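Local coordinates for protein beta-lactamase OXA-2 (PDB 1K38) that hydrolyses beta-lactam antibiotics, oxacillin among them, as a class D serine beta-lactamase that confers antibiotic resistance, at residues Leu186-Val200 with Phe212-Leu225. Sequence-based numbering, arbitrary orientation.
With FMT (formic acid), chain C.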
ATOM      1  N   LEU A 186      -5.744   4.360  -3.651  1.00 11.33           N
ATOM      2  CA  LEU A 186      -7.102   3.831  -3.677  1.00 12.01           C
ATOM      3  C   LEU A 186      -7.091   2.428  -3.095  1.00 12.48           C
ATOM      4  O   LEU A 186      -6.401   1.546  -3.614  1.00 13.07           O
ATOM      5  CB  LEU A 186      -7.633   3.789  -5.117  1.00 14.06           C
ATOM      6  CG  LEU A 186      -8.982   3.089  -5.350  1.00 14.25           C
ATOM      7  CD1 LEU A 186     -10.105   3.838  -4.637  1.00 16.06           C
ATOM      8  CD2 LEU A 186      -9.265   3.027  -6.850  1.00 15.69           C
ATOM      9  N   ARG A 187      -7.842   2.235  -2.011  1.00 11.92           N
ATOM     10  CA  ARG A 187      -7.944   0.938  -1.346  1.00 11.19           C
ATOM     11  C   ARG A 187      -9.411   0.545  -1.414  1.00 11.85           C
ATOM     12  O   ARG A 187     -10.278   1.293  -0.958  1.00 13.51           O
ATOM     13  CB  ARG A 187      -7.500   1.036   0.119  1.00 12.06           C
ATOM     14  CG  ARG A 187      -6.123   1.670   0.326  1.00 12.06           C
ATOM     15  CD  ARG A 187      -5.734   1.619   1.802  1.00 13.31           C
ATOM     16  NE  ARG A 187      -4.649   2.545   2.125  1.00 13.41           N
ATOM     17  CZ  ARG A 187      -3.355   2.242   2.125  1.00 13.18           C
ATOM     18  NH1 ARG A 187      -2.466   3.181   2.433  1.00 12.55           N
ATOM     19  NH2 ARG A 187      -2.945   1.010   1.833  1.00 14.17           N
ATOM     20  N   ALA A 188      -9.701  -0.620  -1.979  1.00 12.35           N
ATOM     21  CA  ALA A 188     -11.093  -1.028  -2.099  1.00 11.90           C
ATOM     22  C   ALA A 188     -11.286  -2.526  -2.247  1.00 13.21           C
ATOM     23  O   ALA A 188     -10.328  -3.282  -2.394  1.00 15.09           O
ATOM     24  CB  ALA A 188     -11.721  -0.308  -3.282  1.00 13.58           C
ATOM     25  N   LYS A 189     -12.547  -2.943  -2.204  1.00 12.97           N
ATOM     26  CA  LYS A 189     -12.900  -4.350  -2.349  1.00 13.73           C
ATOM     27  C   LYS A 189     -14.268  -4.478  -3.004  1.00 14.70           C
ATOM     28  O   LYS A 189     -15.229  -3.826  -2.593  1.00 14.04           O
ATOM     29  CB  LYS A 189     -12.937  -5.040  -0.984  1.00 14.64           C
ATOM     30  CG  LYS A 189     -13.201  -6.543  -1.062  1.00 15.83           C
ATOM     31  CD  LYS A 189     -11.958  -7.289  -1.531  1.00 15.45           C
ATOM     32  CE  LYS A 189     -12.309  -8.662  -2.086  1.00 18.24           C
ATOM     33  NZ  LYS A 189     -13.005  -8.545  -3.401  1.00 18.31           N
ATOM     34  N   THR A 190     -14.347  -5.319  -4.029  1.00 14.85           N
ATOM     35  CA  THR A 190     -15.607  -5.555  -4.714  1.00 15.95           C
ATOM     36  C   THR A 190     -16.329  -6.735  -4.083  1.00 15.94           C
ATOM     37  O   THR A 190     -15.740  -7.526  -3.337  1.00 16.08           O
ATOM     38  CB  THR A 190     -15.389  -5.906  -6.189  1.00 16.46           C
ATOM     39  OG1 THR A 190     -14.481  -7.011  -6.274  1.00 17.93           O
ATOM     40  CG2 THR A 190     -14.831  -4.728  -6.950  1.00 16.70           C
ATOM     41  N   GLY A 191     -17.615  -6.842  -4.390  1.00 14.92           N
ATOM     42  CA  GLY A 191     -18.418  -7.941  -3.895  1.00 15.48           C
ATOM     43  C   GLY A 191     -19.563  -8.206  -4.853  1.00 14.95           C
ATOM     44  O   GLY A 191     -20.064  -7.278  -5.491  1.00 15.07           O
ATOM     45  N   TRP A 192     -19.953  -9.473  -4.979  1.00 15.24           N
ATOM     46  CA  TRP A 192     -21.076  -9.867  -5.830  1.00 16.91           C
ATOM     47  C   TRP A 192     -21.571 -11.240  -5.412  1.00 18.42           C
ATOM     48  O   TRP A 192     -20.791 -12.186  -5.331  1.00 19.92           O
ATOM     49  CB  TRP A 192     -20.679  -9.919  -7.309  1.00 17.02           C
ATOM     50  CG  TRP A 192     -21.846 -10.239  -8.208  1.00 17.12           C
ATOM     51  CD1 TRP A 192     -23.043  -9.580  -8.260  1.00 18.62           C
ATOM     52  CD2 TRP A 192     -21.923 -11.284  -9.190  1.00 17.89           C
ATOM     53  NE1 TRP A 192     -23.858 -10.146  -9.211  1.00 17.88           N
ATOM     54  CE2 TRP A 192     -23.197 -11.192  -9.797  1.00 18.72           C
ATOM     55  CE3 TRP A 192     -21.041 -12.287  -9.615  1.00 18.84           C
ATOM     56  CZ2 TRP A 192     -23.610 -12.066 -10.811  1.00 19.31           C
ATOM     57  CZ3 TRP A 192     -21.451 -13.157 -10.625  1.00 20.70           C
ATOM     58  CH2 TRP A 192     -22.725 -13.039 -11.210  1.00 19.14           C
ATOM     59  N   GLU A 193     -22.866 -11.352  -5.139  1.00 21.08           N
ATOM     60  CA  GLU A 193     -23.413 -12.642  -4.753  1.00 22.71           C
ATOM     61  C   GLU A 193     -24.509 -13.109  -5.702  1.00 22.47           C
ATOM     62  O   GLU A 193     -25.287 -13.999  -5.371  1.00 23.06           O
ATOM     63  CB  GLU A 193     -23.917 -12.606  -3.306  1.00 25.57           C
ATOM     64  CG  GLU A 193     -24.698 -11.366  -2.910  1.00 27.55           C
ATOM     65  CD  GLU A 193     -25.996 -11.221  -3.666  1.00 28.78           C
ATOM     66  OE1 GLU A 193     -25.947 -10.955  -4.883  1.00 27.63           O
ATOM     67  OE2 GLU A 193     -27.066 -11.379  -3.040  1.00 30.48           O
ATOM     68  N   GLY A 194     -24.561 -12.502  -6.885  1.00 20.01           N
ATOM     69  CA  GLY A 194     -25.549 -12.899  -7.872  1.00 20.56           C
ATOM     70  C   GLY A 194     -26.551 -11.843  -8.301  1.00 20.47           C
ATOM     71  O   GLY A 194     -26.794 -11.671  -9.494  1.00 20.72           O
ATOM     72  N   ARG A 195     -27.136 -11.134  -7.342  1.00 20.54           N
ATOM     73  CA  ARG A 195     -28.132 -10.115  -7.670  1.00 22.02           C
ATOM     74  C   ARG A 195     -27.802  -8.751  -7.083  1.00 21.31           C
ATOM     75  O   ARG A 195     -28.475  -7.761  -7.380  1.00 21.27           O
ATOM     76  CB  ARG A 195     -29.511 -10.547  -7.159  1.00 25.23           C
ATOM     77  CG  ARG A 195     -29.604 -10.641  -5.640  1.00 29.82           C
ATOM     78  CD  ARG A 195     -29.882 -12.063  -5.200  1.00 35.20           C
ATOM     79  NE  ARG A 195     -28.838 -12.980  -5.648  1.00 39.50           N
ATOM     80  CZ  ARG A 195     -28.952 -14.304  -5.637  1.00 40.05           C
ATOM     81  NH1 ARG A 195     -27.949 -15.060  -6.062  1.00 41.06           N
ATOM     82  NH2 ARG A 195     -30.073 -14.872  -5.214  1.00 41.43           N
ATOM     83  N   MET A 196     -26.765  -8.715  -6.253  1.00 19.70           N
ATOM     84  CA  MET A 196     -26.325  -7.498  -5.574  1.00 20.81           C
ATOM     85  C   MET A 196     -24.816  -7.328  -5.725  1.00 19.69           C
ATOM     86  O   MET A 196     -24.062  -8.261  -5.464  1.00 19.41           O
ATOM     87  CB  MET A 196     -26.686  -7.602  -4.085  1.00 25.48           C
ATOM     88  CG  MET A 196     -25.779  -6.820  -3.148  1.00 26.13           C
ATOM     89  SD  MET A 196     -26.493  -5.253  -2.647  1.00 34.60           S
ATOM     90  CE  MET A 196     -27.062  -4.614  -4.179  1.00 30.61           C
ATOM     91  N   GLY A 197     -24.380  -6.137  -6.131  1.00 15.91           N
ATOM     92  CA  GLY A 197     -22.956  -5.895  -6.295  1.00 16.89           C
ATOM     93  C   GLY A 197     -22.474  -4.736  -5.440  1.00 15.82           C
ATOM     94  O   GLY A 197     -23.197  -3.756  -5.260  1.00 16.38           O
ATOM     95  N   TRP A 198     -21.255  -4.846  -4.918  1.00 13.82           N
ATOM     96  CA  TRP A 198     -20.663  -3.810  -4.063  1.00 13.42           C
ATOM     97  C   TRP A 198     -19.295  -3.327  -4.521  1.00 14.06           C
ATOM     98  O   TRP A 198     -18.580  -4.009  -5.246  1.00 14.15           O
ATOM     99  CB  TRP A 198     -20.347  -4.335  -2.655  1.00 13.62           C
ATOM    100  CG  TRP A 198     -21.427  -4.748  -1.736  1.00 13.32           C
ATOM    101  CD1 TRP A 198     -21.947  -6.002  -1.593  1.00 14.14           C
ATOM    102  CD2 TRP A 198     -21.999  -3.952  -0.693  1.00 12.30           C
ATOM    103  NE1 TRP A 198     -22.801  -6.042  -0.512  1.00 15.28           N
ATOM    104  CE2 TRP A 198     -22.851  -4.796   0.057  1.00 13.46           C
ATOM    105  CE3 TRP A 198     -21.870  -2.608  -0.314  1.00 12.80           C
ATOM    106  CZ2 TRP A 198     -23.571  -4.340   1.168  1.00 14.76           C
ATOM    107  CZ3 TRP A 198     -22.587  -2.154   0.792  1.00 14.23           C
ATOM    108  CH2 TRP A 198     -23.427  -3.021   1.520  1.00 14.78           C
ATOM    109  N   TRP A 199     -18.943  -2.135  -4.054  1.00 13.78           N
ATOM    110  CA  TRP A 199     -17.592  -1.612  -4.199  1.00 12.92           C
ATOM    111  C   TRP A 199     -17.494  -0.675  -3.012  1.00 13.27           C
ATOM    112  O   TRP A 199     -18.258   0.286  -2.896  1.00 12.93           O
ATOM    113  CB  TRP A 199     -17.288  -0.870  -5.505  1.00 13.57           C
ATOM    114  CG  TRP A 199     -15.768  -0.835  -5.728  1.00 13.13           C
ATOM    115  CD1 TRP A 199     -14.874  -1.833  -5.417  1.00 12.93           C
ATOM    116  CD2 TRP A 199     -14.995   0.207  -6.338  1.00 12.37           C
ATOM    117  NE1 TRP A 199     -13.602  -1.477  -5.800  1.00 13.17           N
ATOM    118  CE2 TRP A 199     -13.646  -0.231  -6.368  1.00 12.42           C
ATOM    119  CE3 TRP A 199     -15.307   1.465  -6.864  1.00 13.36           C
ATOM    120  CZ2 TRP A 199     -12.616   0.548  -6.907  1.00 13.79           C
ATOM    121  CZ3 TRP A 199     -14.283   2.240  -7.399  1.00 14.35           C
ATOM    122  CH2 TRP A 199     -12.953   1.779  -7.418  1.00 14.62           C
ATOM    123  N   VAL A 200     -16.602  -1.010  -2.088  1.00 13.24           N
ATOM    124  CA  VAL A 200     -16.409  -0.194  -0.896  1.00 12.60           C
ATOM    125  C   VAL A 200     -14.922   0.028  -0.692  1.00 12.56           C
ATOM    126  O   VAL A 200     -14.101  -0.786  -1.120  1.00 12.80           O
ATOM    127  CB  VAL A 200     -17.009  -0.870   0.362  1.00 13.17           C
ATOM    128  CG1 VAL A 200     -18.459  -1.262   0.093  1.00 13.57           C
ATOM    129  CG2 VAL A 200     -16.187  -2.089   0.765  1.00 14.48           C
ATOM    130  N   PHE A 212     -16.021   5.482   0.555  1.00 13.08           N
ATOM    131  CA  PHE A 212     -17.197   5.235  -0.262  1.00 13.34           C
ATOM    132  C   PHE A 212     -17.715   3.823  -0.078  1.00 12.85           C
ATOM    133  O   PHE A 212     -16.964   2.895   0.244  1.00 12.97           O
ATOM    134  CB  PHE A 212     -16.910   5.467  -1.752  1.00 12.27           C
ATOM    135  CG  PHE A 212     -15.890   4.534  -2.333  1.00 12.83           C
ATOM    136  CD1 PHE A 212     -14.549   4.894  -2.370  1.00 13.04           C
ATOM    137  CD2 PHE A 212     -16.269   3.290  -2.836  1.00 13.70           C
ATOM    138  CE1 PHE A 212     -13.593   4.030  -2.903  1.00 12.85           C
ATOM    139  CE2 PHE A 212     -15.320   2.416  -3.371  1.00 13.12           C
ATOM    140  CZ  PHE A 212     -13.977   2.789  -3.404  1.00 12.74           C
ATOM    141  N   ALA A 213     -19.018   3.675  -0.266  1.00 13.17           N
ATOM    142  CA  ALA A 213     -19.662   2.381  -0.168  1.00 12.69           C
ATOM    143  C   ALA A 213     -20.858   2.429  -1.100  1.00 13.96           C
ATOM    144  O   ALA A 213     -21.815   3.171  -0.868  1.00 13.00           O
ATOM    145  CB  ALA A 213     -20.105   2.097   1.268  1.00 13.88           C
ATOM    146  N   LEU A 214     -20.775   1.656  -2.176  1.00 13.38           N
ATOM    147  CA  LEU A 214     -21.843   1.591  -3.159  1.00 13.87           C
ATOM    148  C   LEU A 214     -22.329   0.177  -3.369  1.00 13.47           C
ATOM    149  O   LEU A 214     -21.555  -0.769  -3.291  1.00 13.71           O
ATOM    150  CB  LEU A 214     -21.361   2.128  -4.522  1.00 14.60           C
ATOM    151  CG  LEU A 214     -22.226   1.813  -5.765  1.00 14.08           C
ATOM    152  CD1 LEU A 214     -22.067   2.923  -6.783  1.00 15.63           C
ATOM    153  CD2 LEU A 214     -21.832   0.462  -6.388  1.00 14.28           C
ATOM    154  N   ASN A 215     -23.632   0.031  -3.583  1.00 12.99           N
ATOM    155  CA  ASN A 215     -24.161  -1.269  -3.949  1.00 13.79           C
ATOM    156  C   ASN A 215     -25.243  -1.012  -4.980  1.00 13.99           C
ATOM    157  O   ASN A 215     -25.880   0.046  -4.983  1.00 13.95           O
ATOM    158  CB  ASN A 215     -24.648  -2.133  -2.753  1.00 12.42           C
ATOM    159  CG  ASN A 215     -25.838  -1.563  -2.011  1.00 13.91           C
ATOM    160  OD1 ASN A 215     -26.913  -1.349  -2.575  1.00 14.35           O
ATOM    161  ND2 ASN A 215     -25.661  -1.349  -0.712  1.00 14.09           N
ATOM    162  N   ILE A 216     -25.377  -1.950  -5.907  1.00 14.21           N
ATOM    163  CA  ILE A 216     -26.361  -1.851  -6.975  1.00 14.43           C
ATOM    164  C   ILE A 216     -26.944  -3.217  -7.260  1.00 14.33           C
ATOM    165  O   ILE A 216     -26.313  -4.238  -6.998  1.00 15.32           O
ATOM    166  CB  ILE A 216     -25.737  -1.354  -8.307  1.00 13.58           C
ATOM    167  CG1 ILE A 216     -24.531  -2.224  -8.685  1.00 13.90           C
ATOM    168  CG2 ILE A 216     -25.355   0.120  -8.193  1.00 14.00           C
ATOM    169  CD1 ILE A 216     -24.001  -1.961 -10.086  1.00 18.44           C
ATOM    170  N   ASP A 217     -28.160  -3.239  -7.792  1.00 14.73           N
ATOM    171  CA  ASP A 217     -28.759  -4.512  -8.152  1.00 14.25           C
ATOM    172  C   ASP A 217     -28.075  -4.912  -9.454  1.00 15.35           C
ATOM    173  O   ASP A 217     -27.600  -4.053 -10.199  1.00 15.55           O
ATOM    174  CB  ASP A 217     -30.263  -4.362  -8.379  1.00 18.34           C
ATOM    175  CG  ASP A 217     -30.991  -3.910  -7.140  1.00 21.84           C
ATOM    176  OD1 ASP A 217     -30.565  -4.302  -6.035  1.00 20.65           O
ATOM    177  OD2 ASP A 217     -31.996  -3.179  -7.269  1.00 28.35           O
ATOM    178  N   THR A 218     -28.019  -6.210  -9.730  1.00 15.61           N
ATOM    179  CA  THR A 218     -27.380  -6.679 -10.957  1.00 16.83           C
ATOM    180  C   THR A 218     -28.304  -7.581 -11.772  1.00 17.58           C
ATOM    181  O   THR A 218     -28.084  -8.787 -11.867  1.00 18.15           O
ATOM    182  CB  THR A 218     -26.074  -7.448 -10.658  1.00 16.53           C
ATOM    183  OG1 THR A 218     -26.364  -8.611  -9.872  1.00 17.05           O
ATOM    184  CG2 THR A 218     -25.093  -6.555  -9.901  1.00 16.74           C
ATOM    185  N   PRO A 219     -29.359  -7.001 -12.368  1.00 18.03           N
ATOM    186  CA  PRO A 219     -30.298  -7.792 -13.174  1.00 19.01           C
ATOM    187  C   PRO A 219     -29.634  -8.450 -14.381  1.00 19.43           C
ATOM    188  O   PRO A 219     -30.109  -9.472 -14.880  1.00 20.01           O
ATOM    189  CB  PRO A 219     -31.357  -6.766 -13.575  1.00 19.84           C
ATOM    190  CG  PRO A 219     -30.596  -5.477 -13.597  1.00 19.07           C
ATOM    191  CD  PRO A 219     -29.756  -5.584 -12.348  1.00 18.56           C
ATOM    192  N   ASN A 220     -28.535  -7.868 -14.849  1.00 19.09           N
ATOM    193  CA  ASN A 220     -27.827  -8.437 -15.989  1.00 19.94           C
ATOM    194  C   ASN A 220     -26.646  -9.283 -15.523  1.00 20.29           C
ATOM    195  O   ASN A 220     -25.751  -9.612 -16.302  1.00 20.17           O
ATOM    196  CB  ASN A 220     -27.365  -7.326 -16.926  1.00 20.67           C
ATOM    197  CG  ASN A 220     -28.512  -6.453 -17.387  1.00 21.82           C
ATOM    198  OD1 ASN A 220     -29.479  -6.938 -17.977  1.00 24.00           O
ATOM    199  ND2 ASN A 220     -28.416  -5.157 -17.114  1.00 21.95           N
ATOM    200  N   ARG A 221     -26.661  -9.622 -14.237  1.00 20.45           N
ATOM    201  CA  ARG A 221     -25.634 -10.454 -13.626  1.00 21.51           C
ATOM    202  C   ARG A 221     -24.211  -9.963 -13.901  1.00 22.22           C
ATOM    203  O   ARG A 221     -23.878  -8.821 -13.587  1.00 21.40           O
ATOM    204  CB  ARG A 221     -25.810 -11.900 -14.099  1.00 23.86           C
ATOM    205  CG  ARG A 221     -27.257 -12.414 -14.006  1.00 25.03           C
ATOM    206  CD  ARG A 221     -27.812 -12.371 -12.581  1.00 26.01           C
ATOM    207  NE  ARG A 221     -29.181 -12.885 -12.525  1.00 25.93           N
ATOM    208  CZ  ARG A 221     -29.932 -12.919 -11.428  1.00 26.15           C
ATOM    209  NH1 ARG A 221     -29.456 -12.469 -10.273  1.00 24.76           N
ATOM    210  NH2 ARG A 221     -31.167 -13.404 -11.484  1.00 26.07           N
ATOM    211  N   MET A 222     -23.371 -10.812 -14.483  1.00 22.56           N
ATOM    212  CA  MET A 222     -21.988 -10.428 -14.764  1.00 23.97           C
ATOM    213  C   MET A 222     -21.835  -9.162 -15.604  1.00 23.21           C
ATOM    214  O   MET A 222     -20.895  -8.392 -15.404  1.00 22.80           O
ATOM    215  CB  MET A 222     -21.237 -11.575 -15.449  1.00 27.82           C
ATOM    216  CG  MET A 222     -21.011 -12.790 -14.565  1.00 33.57           C
ATOM    217  SD  MET A 222     -19.275 -13.296 -14.533  1.00 40.11           S
ATOM    218  CE  MET A 222     -18.734 -12.467 -13.045  1.00 39.58           C
ATOM    219  N   ASP A 223     -22.753  -8.948 -16.542  1.00 22.03           N
ATOM    220  CA  ASP A 223     -22.694  -7.780 -17.410  1.00 22.11           C
ATOM    221  C   ASP A 223     -22.863  -6.444 -16.686  1.00 20.77           C
ATOM    222  O   ASP A 223     -22.590  -5.393 -17.260  1.00 21.43           O
ATOM    223  CB  ASP A 223     -23.746  -7.884 -18.521  1.00 24.70           C
ATOM    224  CG  ASP A 223     -23.498  -9.058 -19.454  1.00 29.58           C
ATOM    225  OD1 ASP A 223     -22.338  -9.248 -19.878  1.00 33.43           O
ATOM    226  OD2 ASP A 223     -24.464  -9.783 -19.772  1.00 32.29           O
ATOM    227  N   ASP A 224     -23.312  -6.479 -15.432  1.00 19.23           N
ATOM    228  CA  ASP A 224     -23.497  -5.245 -14.663  1.00 17.66           C
ATOM    229  C   ASP A 224     -22.330  -4.934 -13.731  1.00 17.33           C
ATOM    230  O   ASP A 224     -22.242  -3.831 -13.201  1.00 17.34           O
ATOM    231  CB  ASP A 224     -24.761  -5.307 -13.796  1.00 17.51           C
ATOM    232  CG  ASP A 224     -26.036  -5.174 -14.593  1.00 17.26           C
ATOM    233  OD1 ASP A 224     -25.987  -4.628 -15.714  1.00 20.10           O
ATOM    234  OD2 ASP A 224     -27.095  -5.603 -14.077  1.00 18.69           O
ATOM    235  N   LEU A 225     -21.436  -5.895 -13.535  1.00 17.69           N
ATOM    236  CA  LEU A 225     -20.330  -5.698 -12.608  1.00 17.38           C
ATOM    237  C   LEU A 225     -19.424  -4.500 -12.878  1.00 17.45           C
ATOM    238  O   LEU A 225     -18.947  -3.870 -11.937  1.00 16.74           O
ATOM    239  CB  LEU A 225     -19.503  -6.983 -12.503  1.00 17.75           C
ATOM    240  CG  LEU A 225     -20.334  -8.180 -12.011  1.00 17.84           C
ATOM    241  CD1 LEU A 225     -19.426  -9.362 -11.758  1.00 20.12           C
ATOM    242  CD2 LEU A 225     -21.088  -7.813 -10.733  1.00 19.50           C
TER
HETATM  243  C   FMT C 401     -16.846  -9.831  -6.642  1.00 42.77           C
HETATM  244  O1  FMT C 401     -17.204  -9.117  -7.925  1.00 44.19           O
HETATM  245  O2  FMT C 401     -15.385  -9.562  -6.230  1.00 43.73           O
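Met-196 to Val-200 pairs antiparallel with Ala-213 to Asp-217; the axes of strands 196-200 and 212-217 approach to 4.6 Å at 162°. Gly-197 with Ile-216 and Trp-199 with Leu-214 are the hydrogen-bonded pairs, and Thr-218 N to Arg-195 O extends the ladder toward the turn. The indole of Trp-192, ending its own strand, packs against turn 218-221 and the residues after it. Its NE1 donates a nearly straight bond to Thr-218 OG1 (3.0 Å), almost in the ring plane. Leu-225 CD2 sits over one face, 3.6 Å from the centroid of the five-membered ring, and Met-222 CE approaches CZ3 obliquely. Arg-221 NH1 grips Gly-194 O at 2.9 Å, descending from above the carbonyl plane. Asn-215 CG lies between backbone N and carbonyl carbon (chi1 65°), which lays the amide alongside the Trp-198 ring, CB and ND2 over its face, while OD1 accepts from Arg-42. On the face carrying Trp-199 and Leu-214, Phe-212 CE2 lies over the Trp-199 ring, an oblique pair with planes at 48°. On the adjoining strand, which holds Lys-189, Thr-190 and Gly-191, substrate-binding by similarity, Thr-190 OG1 donates to formic acid, probably from the crystallisation liquor. One hydrogen bond and apolar packing probably restrict rotation of the Trp-192 indole, its side chain about 7 Å from that of Ser-51, the predicted acyl-ester residue.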